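Local coordinates for blue copper protein (Hyphomicrobium denitrificans, PDB 3EF4), which probably shuttles electrons in the periplasm by means of a single bound copper ion, at residues H3-R8 / M87-Q92; V49-V54 / P96-Q101; L74-C79 / D100-Y105. All coordinates share one frame; numbering follows the deposited sequence.

How the interactions relate
Interactions 1 and 3 each hold a ligand of the copper, M87 and C79 respectively, and their centres lie about 13 Å apart. Strands 73-78 and 88-93 join them as neighbours in the sheet: V91 N lies 2.8 Å from Y75 O and V89 O 3.0 Å from L77 N, both probably hydrogen bonds. Interaction 2 is the surface member, well away from the metal; its centre is about 7 Å from that of interaction 3 and about 17 Å from that of interaction 1. It shares D100 and Q101 of helix 99-104 with interaction 3, and N98 OD1 lies 2.8 Å from L74 N, a probable hydrogen bond tying the loop before the helix to strand 73-78.

Interaction 1 (H3-R8 / M87-Q92); sequences HIVEMR and MVVLVQ. With CU (copper (II) ion), chain D; PO4 (phosphate ion), chain E; PO4 (phosphate ion), chain F.
Strands 2-8 and 88-93 face each other across the interior of the cupredoxin sandwich, V5 opposite V89 and M7 opposite M87, at the type 1 copper site, of which M87 is a ligand. The backbones do not pair: V5 and V89, like M7 and M87, have CA atoms 8.8 Å apart. V5 CG1 approaches V89 CG2 at 4.4 Å, a loose methyl-to-methyl contact. At the copper end the terminal methyl of M87 crosses to the other strand, CE lying 3.9 Å from both M7 CA and M7 CB, with R8 N near the same methyl. The two methionine side chains cross at about a right angle, and that of M7 then leads away. M87 gets there with an extended side chain: CG is anti to the backbone N (chi1 -166°), and the remaining bonds carry SD to the metal at 2.5 Å. The thioether therefore faces two ways, sulfur on copper and methyl on the first strand; H41, C79 and H82 supply the other ligands.

Away from the interior, R8 and E6 form a salt bridge along their own strand. R8 NH2 gives an almost straight bond (170°) to the syn lone pair of E6 OE1, and the oxygen lies in the guanidinium plane. R8 NE is engaged by K10 O, which should limit rotation of the group. At the strand's start, H3 donates from ND1 to O2 of one phosphate at 2.9 Å and from NE2 to a second, both at the ring edge; with both nitrogens donating, the imidazole is probably protonated. Both phosphates probably came from the crystallisation liquor.

Strand 2-8 runs between strands 18-26 and 31-35, with V5 bonded through its backbone to K33 and V35 and its side chain against V32 and F34, while V89 rests on L77 of strand 73-78.

Interaction 2 (V49-V54 / P96-Q101); sequences VWPEGV and PVNLDQ. With PO4 (phosphate ion), chain G.
P51 and N98 make the close part of this contact: P51 CG bears on N98 ND2 at 3.9 Å, the two side chains meeting at a slant. P51 CD lies 3.5 Å above one face of the W50 ring, toward its rim, and the proline also packs on Y75. N98 turns CG between its own backbone N and carbonyl carbon (chi1 61°), which points the amide at the loop and at strand 73-78, where OD1 accepts from L74 N. N98 stands at the N-cap position of helix 99-104, but its side chain makes no capping bond.

Two turns frame the contact. P51 to V54 form a type II beta turn, closed by V54 N on P51 O, with G53 taking the positive phi (80°) that such a turn asks for at its third residue. P96 to L99 form a type I turn that leads the chain out of the last strand of the cupredoxin domain into the helix, with L99 N bonded to P96 O.

Toward V49 and Q101 the fit is slacker. V49 CG2 lies 4.2 Å from the backbone O of Q101, while the Q101 side chain, bent at chi2, carries its amide away. A water link from V49 O to N98 ND2 is doubtful, because the water overlaps O2 of a phosphate. That phosphate, probably from the crystallisation liquor, lies on the solvent side between loop and helix start. E52 N donates to its O3 at 2.7 Å. Its O4 lies beside P51 and N98, 3.1 Å from N98 ND2, whereas the CB and CG of Q101 merely border O2, each 3.7 Å away.

Interaction 3 (L74-C79 / D100-Y105); sequences LYVLKC and DQIKEY. With CU (copper (II) ion), chain D; PO4 (phosphate ion), chain H.
With CG1 anti to its carbonyl carbon (chi1 -59°) and a further bend at chi2 (-63°), I102 sends CG1 and CD1 down onto the strand, where L74 points its CB at the helix. The contact joins strand 73-78 of the cupredoxin sheet to the short helix 99-104 that pseudoazurin adds after its last strand. I102 carries the contact: CG1 sits 3.6 Å from L74 CB and 3.8 Å from L74 CD1, the two side chains crossing at an angle neither parallel nor square, while CD1 continues to 3.6 Å from the L74 backbone O. Two residues on, V76 CG2 meets the same I102 CD1 at 3.9 Å, and here the two side chains lie alongside, running opposite ways. L74, V76 and I102 are all buried, and I119 of helix 109-119 touches I102 as well.

Farther along the strand, beyond the helix, K78 and C79 meet a phosphate and the copper. K78 reaches out to donate from NZ to O2 of the phosphate, probably from the crystallisation liquor, at 2.7 Å. Just past the strand's end, C79 SG binds the copper at 2.2 Å.

Interaction 1 (H3-R8 / M87-Q92)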
loop_
_atom_site.group_PDB
_atom_site.type_symbol
_atom_site.label_atom_id
_atom_site.label_comp_id
_atom_site.label_asym_id
_atom_site.label_seq_id
_atom_site.Cartn_x
_atom_site.Cartn_y
_atom_site.Cartn_z
ATOM N N HIS A 3 -10.083 2.760 -7.573
ATOM C CA HIS A 3 -9.749 1.454 -7.034
ATOM C C HIS A 3 -9.946 1.560 -5.531
ATOM O O HIS A 3 -9.640 2.631 -4.979
ATOM C CB HIS A 3 -8.347 1.030 -7.338
ATOM C CG HIS A 3 -8.117 0.827 -8.782
ATOM N ND1 HIS A 3 -8.016 -0.437 -9.311
ATOM C CD2 HIS A 3 -8.020 1.691 -9.803
ATOM C CE1 HIS A 3 -7.833 -0.326 -10.611
ATOM N NE2 HIS A 3 -7.827 0.950 -10.940
ATOM N N ILE A 4 -10.444 0.508 -4.921
ATOM C CA ILE A 4 -10.711 0.480 -3.480
ATOM C C ILE A 4 -9.793 -0.497 -2.787
ATOM O O ILE A 4 -9.609 -1.627 -3.262
ATOM C CB ILE A 4 -12.180 0.048 -3.239
ATOM C CG1 ILE A 4 -13.164 0.968 -3.955
ATOM C CG2 ILE A 4 -12.439 0.001 -1.731
ATOM C CD1 ILE A 4 -13.156 2.405 -3.477
ATOM N N VAL A 5 -9.227 -0.057 -1.660
ATOM C CA VAL A 5 -8.473 -0.947 -0.797
ATOM C C VAL A 5 -9.100 -0.898 0.570
ATOM O O VAL A 5 -9.222 0.154 1.181
ATOM C CB VAL A 5 -7.007 -0.516 -0.736
ATOM C CG1 VAL A 5 -6.260 -1.360 0.278
ATOM C CG2 VAL A 5 -6.402 -0.615 -2.121
ATOM N N GLU A 6 -9.572 -2.040 1.040
ATOM C CA GLU A 6 -10.167 -2.117 2.349
ATOM C C GLU A 6 -9.141 -2.323 3.467
ATOM O O GLU A 6 -8.190 -3.090 3.295
ATOM C CB GLU A 6 -11.153 -3.295 2.405
ATOM C CG GLU A 6 -12.313 -3.175 1.454
ATOM C CD GLU A 6 -13.380 -4.247 1.691
ATOM O OE1 GLU A 6 -13.049 -5.235 2.397
ATOM O OE2 GLU A 6 -14.489 -4.044 1.174
ATOM N N MET A 7 -9.349 -1.629 4.588
ATOM C CA MET A 7 -8.582 -1.850 5.809
ATOM C C MET A 7 -9.299 -2.899 6.672
ATOM O O MET A 7 -10.428 -2.587 7.120
ATOM C CB MET A 7 -8.334 -0.464 6.442
ATOM C CG MET A 7 -7.416 0.350 5.546
ATOM S SD MET A 7 -6.970 2.028 5.986
ATOM C CE MET A 7 -8.545 2.854 5.829
ATOM N N ARG A 8 -8.686 -4.057 6.877
ATOM C CA ARG A 8 -9.400 -5.193 7.488
ATOM C C ARG A 8 -8.605 -5.827 8.635
ATOM O O ARG A 8 -7.409 -6.002 8.606
ATOM C CB ARG A 8 -9.695 -6.282 6.458
ATOM C CG ARG A 8 -10.610 -5.813 5.337
ATOM C CD ARG A 8 -11.049 -6.942 4.464
ATOM N NE ARG A 8 -11.913 -7.888 5.182
ATOM C CZ ARG A 8 -13.196 -8.080 5.037
ATOM N NH1 ARG A 8 -13.744 -9.030 5.816
ATOM N NH2 ARG A 8 -13.947 -7.384 4.211
ATOM N N MET A 87 0.729 -5.080 7.962
ATOM C CA MET A 87 -0.298 -4.340 7.252
ATOM C C MET A 87 0.357 -3.274 6.350
ATOM O O MET A 87 0.654 -2.164 6.732
ATOM C CB MET A 87 -1.290 -3.726 8.234
ATOM C CG MET A 87 -2.550 -3.244 7.508
ATOM S SD MET A 87 -3.952 -3.128 8.659
ATOM C CE MET A 87 -5.149 -2.410 7.505
ATOM N N VAL A 88 0.623 -3.735 5.123
ATOM C CA VAL A 88 1.354 -3.048 4.093
ATOM C C VAL A 88 0.673 -3.273 2.752
ATOM O O VAL A 88 0.095 -4.363 2.546
ATOM C CB VAL A 88 2.848 -3.417 4.064
ATOM C CG1 VAL A 88 3.073 -4.886 3.732
ATOM C CG2 VAL A 88 3.638 -2.551 3.113
ATOM N N VAL A 89 0.704 -2.324 1.856
ATOM C CA VAL A 89 0.080 -2.396 0.543
ATOM C C VAL A 89 1.007 -1.751 -0.463
ATOM O O VAL A 89 1.726 -0.797 -0.166
ATOM C CB VAL A 89 -1.308 -1.738 0.574
ATOM C CG1 VAL A 89 -1.240 -0.273 1.040
ATOM C CG2 VAL A 89 -2.023 -1.830 -0.766
ATOM N N LEU A 90 0.951 -2.259 -1.691
ATOM C CA LEU A 90 1.773 -1.820 -2.786
ATOM C C LEU A 90 0.855 -1.397 -3.943
ATOM O O LEU A 90 0.074 -2.205 -4.446
ATOM C CB LEU A 90 2.703 -2.932 -3.242
ATOM C CG LEU A 90 3.701 -2.602 -4.372
ATOM C CD1 LEU A 90 4.620 -1.478 -3.968
ATOM C CD2 LEU A 90 4.510 -3.830 -4.782
ATOM N N VAL A 91 0.980 -0.154 -4.377
ATOM C CA VAL A 91 0.211 0.352 -5.511
ATOM C C VAL A 91 1.194 0.571 -6.655
ATOM O O VAL A 91 2.186 1.295 -6.487
ATOM C CB VAL A 91 -0.502 1.663 -5.188
ATOM C CG1 VAL A 91 -1.256 2.199 -6.385
ATOM C CG2 VAL A 91 -1.448 1.468 -4.017
ATOM N N GLN A 92 0.916 -0.016 -7.801
ATOM C CA GLN A 92 1.696 0.219 -9.019
ATOM C C GLN A 92 0.941 1.137 -9.936
ATOM O O GLN A 92 -0.178 0.827 -10.348
ATOM C CB GLN A 92 1.901 -1.097 -9.735
ATOM C CG GLN A 92 2.708 -0.893 -11.019
ATOM C CD GLN A 92 3.046 -2.213 -11.712
ATOM O OE1 GLN A 92 2.957 -3.305 -11.120
ATOM N NE2 GLN A 92 3.490 -2.092 -12.954
HETATM CU CU CU D . -4.228 -1.564 10.607
HETATM P P PO4 E . -9.615 -2.767 -6.647
HETATM O O1 PO4 E . -10.322 -4.112 -6.286
HETATM O O2 PO4 E . -8.815 -2.897 -7.993
HETATM O O3 PO4 E . -10.688 -1.613 -6.779
HETATM O O4 PO4 E . -8.594 -2.371 -5.482
HETATM P P PO4 F . -7.421 1.081 -14.520
HETATM O O1 PO4 F . -8.759 0.988 -13.682
HETATM O O2 PO4 F . -7.624 0.363 -15.914
HETATM O O3 PO4 F . -7.054 2.594 -14.756
HETATM O O4 PO4 F . -6.261 0.375 -13.717
#

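Interaction 2 (V49-V54 / P96-Q101)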
loop_
_atom_site.group_PDB
_atom_site.type_symbol
_atom_site.label_atom_id
_atom_site.label_comp_id
_atom_site.label_asym_id
_atom_site.label_seq_id
_atom_site.Cartn_x
_atom_site.Cartn_y
_atom_site.Cartn_z
ATOM N N VAL A 49 10.491 4.854 1.528
ATOM C CA VAL A 49 10.531 4.245 0.179
ATOM C C VAL A 49 9.600 4.964 -0.807
ATOM O O VAL A 49 9.594 4.614 -2.005
ATOM C CB VAL A 49 10.276 2.716 0.289
ATOM C CG1 VAL A 49 8.813 2.437 0.578
ATOM C CG2 VAL A 49 10.735 1.901 -0.892
ATOM N N TRP A 50 8.840 5.942 -0.359
ATOM C CA TRP A 50 7.911 6.674 -1.241
ATOM C C TRP A 50 8.645 7.410 -2.334
ATOM O O TRP A 50 9.717 7.938 -2.015
ATOM C CB TRP A 50 7.124 7.624 -0.399
ATOM C CG TRP A 50 5.931 8.262 -0.985
ATOM C CD1 TRP A 50 5.823 9.530 -1.480
ATOM C CD2 TRP A 50 4.642 7.675 -1.163
ATOM N NE1 TRP A 50 4.568 9.754 -1.934
ATOM C CE2 TRP A 50 3.810 8.641 -1.752
ATOM C CE3 TRP A 50 4.096 6.394 -0.858
ATOM C CZ2 TRP A 50 2.482 8.409 -2.051
ATOM C CZ3 TRP A 50 2.783 6.193 -1.160
ATOM C CH2 TRP A 50 1.984 7.166 -1.739
ATOM N N PRO A 51 8.123 7.445 -3.547
ATOM C CA PRO A 51 8.839 8.075 -4.651
ATOM C C PRO A 51 9.161 9.530 -4.367
ATOM O O PRO A 51 8.382 10.344 -3.803
ATOM C CB PRO A 51 7.908 7.885 -5.838
ATOM C CG PRO A 51 7.150 6.644 -5.537
ATOM C CD PRO A 51 6.905 6.817 -4.070
ATOM N N GLU A 52 10.355 9.839 -4.874
ATOM C CA GLU A 52 10.945 11.125 -4.687
ATOM C C GLU A 52 10.021 12.175 -5.218
ATOM O O GLU A 52 9.538 12.057 -6.381
ATOM C CB GLU A 52 12.324 11.174 -5.397
ATOM C CG GLU A 52 13.222 12.178 -4.617
ATOM C CD GLU A 52 13.005 13.576 -5.194
ATOM O OE1 GLU A 52 13.332 14.566 -4.562
ATOM O OE2 GLU A 52 12.431 13.580 -6.330
ATOM N N GLY A 53 9.805 13.157 -4.326
ATOM C CA GLY A 53 9.137 14.337 -4.821
ATOM C C GLY A 53 7.637 14.224 -4.937
ATOM O O GLY A 53 6.960 15.223 -5.210
ATOM N N VAL A 54 7.052 13.048 -4.774
ATOM C CA VAL A 54 5.612 12.871 -4.883
ATOM C C VAL A 54 4.962 13.126 -3.541
ATOM O O VAL A 54 5.439 12.641 -2.505
ATOM C CB VAL A 54 5.255 11.457 -5.362
ATOM C CG1 VAL A 54 3.761 11.222 -5.352
ATOM C CG2 VAL A 54 5.841 11.192 -6.730
ATOM N N PRO A 96 6.685 0.078 -13.496
ATOM C CA PRO A 96 7.306 -0.021 -12.161
ATOM C C PRO A 96 8.744 0.476 -12.142
ATOM O O PRO A 96 9.675 -0.295 -11.906
ATOM C CB PRO A 96 7.261 -1.520 -11.869
ATOM C CG PRO A 96 7.368 -2.158 -13.227
ATOM C CD PRO A 96 6.613 -1.228 -14.155
ATOM N N VAL A 97 8.917 1.767 -12.370
ATOM C CA VAL A 97 10.224 2.304 -12.699
ATOM C C VAL A 97 11.205 2.207 -11.550
ATOM O O VAL A 97 12.433 2.118 -11.734
ATOM C CB VAL A 97 10.098 3.753 -13.196
ATOM C CG1 VAL A 97 9.252 3.757 -14.452
ATOM C CG2 VAL A 97 9.545 4.680 -12.146
ATOM N N ASN A 98 10.657 2.195 -10.318
ATOM C CA ASN A 98 11.493 2.161 -9.118
ATOM C C ASN A 98 11.484 0.787 -8.435
ATOM O O ASN A 98 11.740 0.651 -7.240
ATOM C CB ASN A 98 11.091 3.238 -8.135
ATOM C CG ASN A 98 9.666 3.077 -7.671
ATOM O OD1 ASN A 98 8.823 2.547 -8.407
ATOM N ND2 ASN A 98 9.325 3.485 -6.464
ATOM N N LEU A 99 11.251 -0.280 -9.212
ATOM C CA LEU A 99 11.278 -1.632 -8.656
ATOM C C LEU A 99 12.569 -1.960 -7.910
ATOM O O LEU A 99 12.482 -2.581 -6.834
ATOM C CB LEU A 99 11.012 -2.635 -9.782
ATOM C CG LEU A 99 10.968 -4.110 -9.336
ATOM C CD1 LEU A 99 9.884 -4.385 -8.286
ATOM C CD2 LEU A 99 10.707 -4.984 -10.582
ATOM N N ASP A 100 13.715 -1.568 -8.437
ATOM C CA ASP A 100 14.981 -1.916 -7.771
ATOM C C ASP A 100 14.972 -1.329 -6.362
ATOM O O ASP A 100 15.381 -1.978 -5.409
ATOM C CB ASP A 100 16.180 -1.403 -8.557
ATOM C CG ASP A 100 16.466 -1.979 -9.903
ATOM O OD1 ASP A 100 17.177 -1.370 -10.749
ATOM O OD2 ASP A 100 16.023 -3.110 -10.184
ATOM N N GLN A 101 14.533 -0.073 -6.249
ATOM C CA GLN A 101 14.498 0.592 -4.944
ATOM C C GLN A 101 13.491 -0.054 -4.004
ATOM O O GLN A 101 13.804 -0.193 -2.822
ATOM C CB GLN A 101 14.244 2.076 -5.170
ATOM C CG GLN A 101 15.394 2.790 -5.866
ATOM C CD GLN A 101 15.670 2.483 -7.302
ATOM O OE1 GLN A 101 14.754 2.313 -8.093
ATOM N NE2 GLN A 101 17.002 2.370 -7.593
HETATM P P PO4 G . 12.149 6.698 -6.265
HETATM O O1 PO4 G . 12.939 6.932 -7.601
HETATM O O2 PO4 G . 12.844 5.494 -5.460
HETATM O O3 PO4 G . 12.199 7.986 -5.372
HETATM O O4 PO4 G . 10.678 6.267 -6.579
HETATM O O HOH W 1 11.534 4.233 -4.059
#

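Interaction 3 (L74-C79 / D100-Y105)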
loop_
_atom_site.group_PDB
_atom_site.type_symbol
_atom_site.label_atom_id
_atom_site.label_comp_id
_atom_site.label_asym_id
_atom_site.label_seq_id
_atom_site.Cartn_x
_atom_site.Cartn_y
_atom_site.Cartn_z
ATOM N N LEU A 74 6.055 2.634 -8.145
ATOM C CA LEU A 74 5.563 1.816 -7.071
ATOM C C LEU A 74 5.499 2.574 -5.777
ATOM O O LEU A 74 6.485 3.207 -5.401
ATOM C CB LEU A 74 6.445 0.557 -6.901
ATOM C CG LEU A 74 6.422 -0.405 -8.065
ATOM C CD1 LEU A 74 7.562 -1.399 -7.934
ATOM C CD2 LEU A 74 5.103 -1.158 -8.116
ATOM N N TYR A 75 4.381 2.458 -5.094
ATOM C CA TYR A 75 4.037 3.226 -3.902
ATOM C C TYR A 75 3.659 2.274 -2.763
ATOM O O TYR A 75 2.694 1.534 -2.862
ATOM C CB TYR A 75 2.851 4.128 -4.235
ATOM C CG TYR A 75 3.168 5.172 -5.256
ATOM C CD1 TYR A 75 3.091 4.907 -6.612
ATOM C CD2 TYR A 75 3.564 6.451 -4.869
ATOM C CE1 TYR A 75 3.389 5.882 -7.561
ATOM C CE2 TYR A 75 3.851 7.410 -5.790
ATOM C CZ TYR A 75 3.780 7.130 -7.139
ATOM O OH TYR A 75 4.043 8.133 -8.055
ATOM N N VAL A 76 4.436 2.350 -1.705
ATOM C CA VAL A 76 4.197 1.523 -0.527
ATOM C C VAL A 76 3.496 2.348 0.531
ATOM O O VAL A 76 3.996 3.436 0.898
ATOM C CB VAL A 76 5.531 0.964 0.045
ATOM C CG1 VAL A 76 5.229 0.044 1.222
ATOM C CG2 VAL A 76 6.309 0.225 -1.012
ATOM N N LEU A 77 2.385 1.819 1.044
ATOM C CA LEU A 77 1.694 2.416 2.179
ATOM C C LEU A 77 1.635 1.400 3.304
ATOM O O LEU A 77 1.647 0.203 3.093
ATOM C CB LEU A 77 0.316 2.944 1.826
ATOM C CG LEU A 77 0.249 4.024 0.761
ATOM C CD1 LEU A 77 0.138 3.451 -0.629
ATOM C CD2 LEU A 77 -0.917 4.981 1.027
ATOM N N LYS A 78 1.541 1.934 4.528
ATOM C CA LYS A 78 1.374 1.151 5.703
ATOM C C LYS A 78 0.174 1.635 6.508
ATOM O O LYS A 78 -0.282 2.740 6.355
ATOM C CB LYS A 78 2.637 1.228 6.612
ATOM C CG LYS A 78 2.933 2.639 7.098
ATOM C CD LYS A 78 4.152 2.667 8.026
ATOM C CE LYS A 78 4.516 4.116 8.352
ATOM N NZ LYS A 78 5.695 4.208 9.234
ATOM N N CYS A 79 -0.245 0.758 7.417
ATOM C CA CYS A 79 -1.111 1.110 8.531
ATOM C C CYS A 79 -0.201 1.321 9.732
ATOM O O CYS A 79 0.568 0.420 10.078
ATOM C CB CYS A 79 -2.126 0.031 8.799
ATOM S SG CYS A 79 -2.988 0.245 10.360
ATOM N N ASP A 100 13.715 -1.568 -8.437
ATOM C CA ASP A 100 14.981 -1.916 -7.771
ATOM C C ASP A 100 14.972 -1.329 -6.362
ATOM O O ASP A 100 15.381 -1.978 -5.409
ATOM C CB ASP A 100 16.180 -1.403 -8.557
ATOM C CG ASP A 100 16.466 -1.979 -9.903
ATOM O OD1 ASP A 100 17.177 -1.370 -10.749
ATOM O OD2 ASP A 100 16.023 -3.110 -10.184
ATOM N N GLN A 101 14.533 -0.073 -6.249
ATOM C CA GLN A 101 14.498 0.592 -4.944
ATOM C C GLN A 101 13.491 -0.054 -4.004
ATOM O O GLN A 101 13.804 -0.193 -2.822
ATOM C CB GLN A 101 14.244 2.076 -5.170
ATOM C CG GLN A 101 15.394 2.790 -5.866
ATOM C CD GLN A 101 15.670 2.483 -7.302
ATOM O OE1 GLN A 101 14.754 2.313 -8.093
ATOM N NE2 GLN A 101 17.002 2.370 -7.593
ATOM N N ILE A 102 12.319 -0.483 -4.456
ATOM C CA ILE A 102 11.361 -1.180 -3.576
ATOM C C ILE A 102 11.965 -2.496 -3.094
ATOM O O ILE A 102 11.816 -2.858 -1.923
ATOM C CB ILE A 102 10.056 -1.423 -4.328
ATOM C CG1 ILE A 102 9.367 -0.181 -4.843
ATOM C CG2 ILE A 102 9.120 -2.278 -3.518
ATOM C CD1 ILE A 102 8.854 0.865 -3.956
ATOM N N LYS A 103 12.679 -3.233 -3.957
ATOM C CA LYS A 103 13.305 -4.484 -3.535
ATOM C C LYS A 103 14.452 -4.231 -2.558
ATOM O O LYS A 103 14.648 -5.115 -1.709
ATOM C CB LYS A 103 13.840 -5.231 -4.730
ATOM C CG LYS A 103 12.742 -5.763 -5.632
ATOM C CD LYS A 103 13.396 -6.619 -6.702
ATOM C CE LYS A 103 12.408 -7.579 -7.340
ATOM N NZ LYS A 103 13.109 -8.418 -8.362
ATOM N N GLU A 104 15.131 -3.087 -2.630
ATOM C CA GLU A 104 16.264 -2.735 -1.744
ATOM C C GLU A 104 15.765 -2.345 -0.367
ATOM O O GLU A 104 16.515 -2.341 0.600
ATOM C CB GLU A 104 17.133 -1.595 -2.302
ATOM C CG GLU A 104 18.208 -1.979 -3.300
ATOM C CD GLU A 104 18.889 -0.774 -3.946
ATOM O OE1 GLU A 104 20.132 -0.642 -3.711
ATOM O OE2 GLU A 104 18.167 0.008 -4.672
ATOM N N TYR A 105 14.496 -1.964 -0.231
ATOM C CA TYR A 105 13.973 -1.495 1.061
ATOM C C TYR A 105 13.933 -2.626 2.048
ATOM O O TYR A 105 13.441 -3.734 1.776
ATOM C CB TYR A 105 12.606 -0.890 0.830
ATOM C CG TYR A 105 11.891 -0.547 2.112
ATOM C CD1 TYR A 105 10.722 -1.218 2.448
ATOM C CD2 TYR A 105 12.378 0.429 2.989
ATOM C CE1 TYR A 105 10.028 -0.933 3.606
ATOM C CE2 TYR A 105 11.684 0.714 4.164
ATOM C CZ TYR A 105 10.512 0.018 4.468
ATOM O OH TYR A 105 9.815 0.292 5.650
HETATM CU CU CU D . -4.228 -1.564 10.607
HETATM P P PO4 H . 4.433 7.310 11.580
HETATM O O1 PO4 H . 3.808 6.215 12.514
HETATM O O2 PO4 H . 5.301 6.612 10.444
HETATM O O3 PO4 H . 3.276 8.144 10.883
HETATM O O4 PO4 H . 5.365 8.268 12.403
#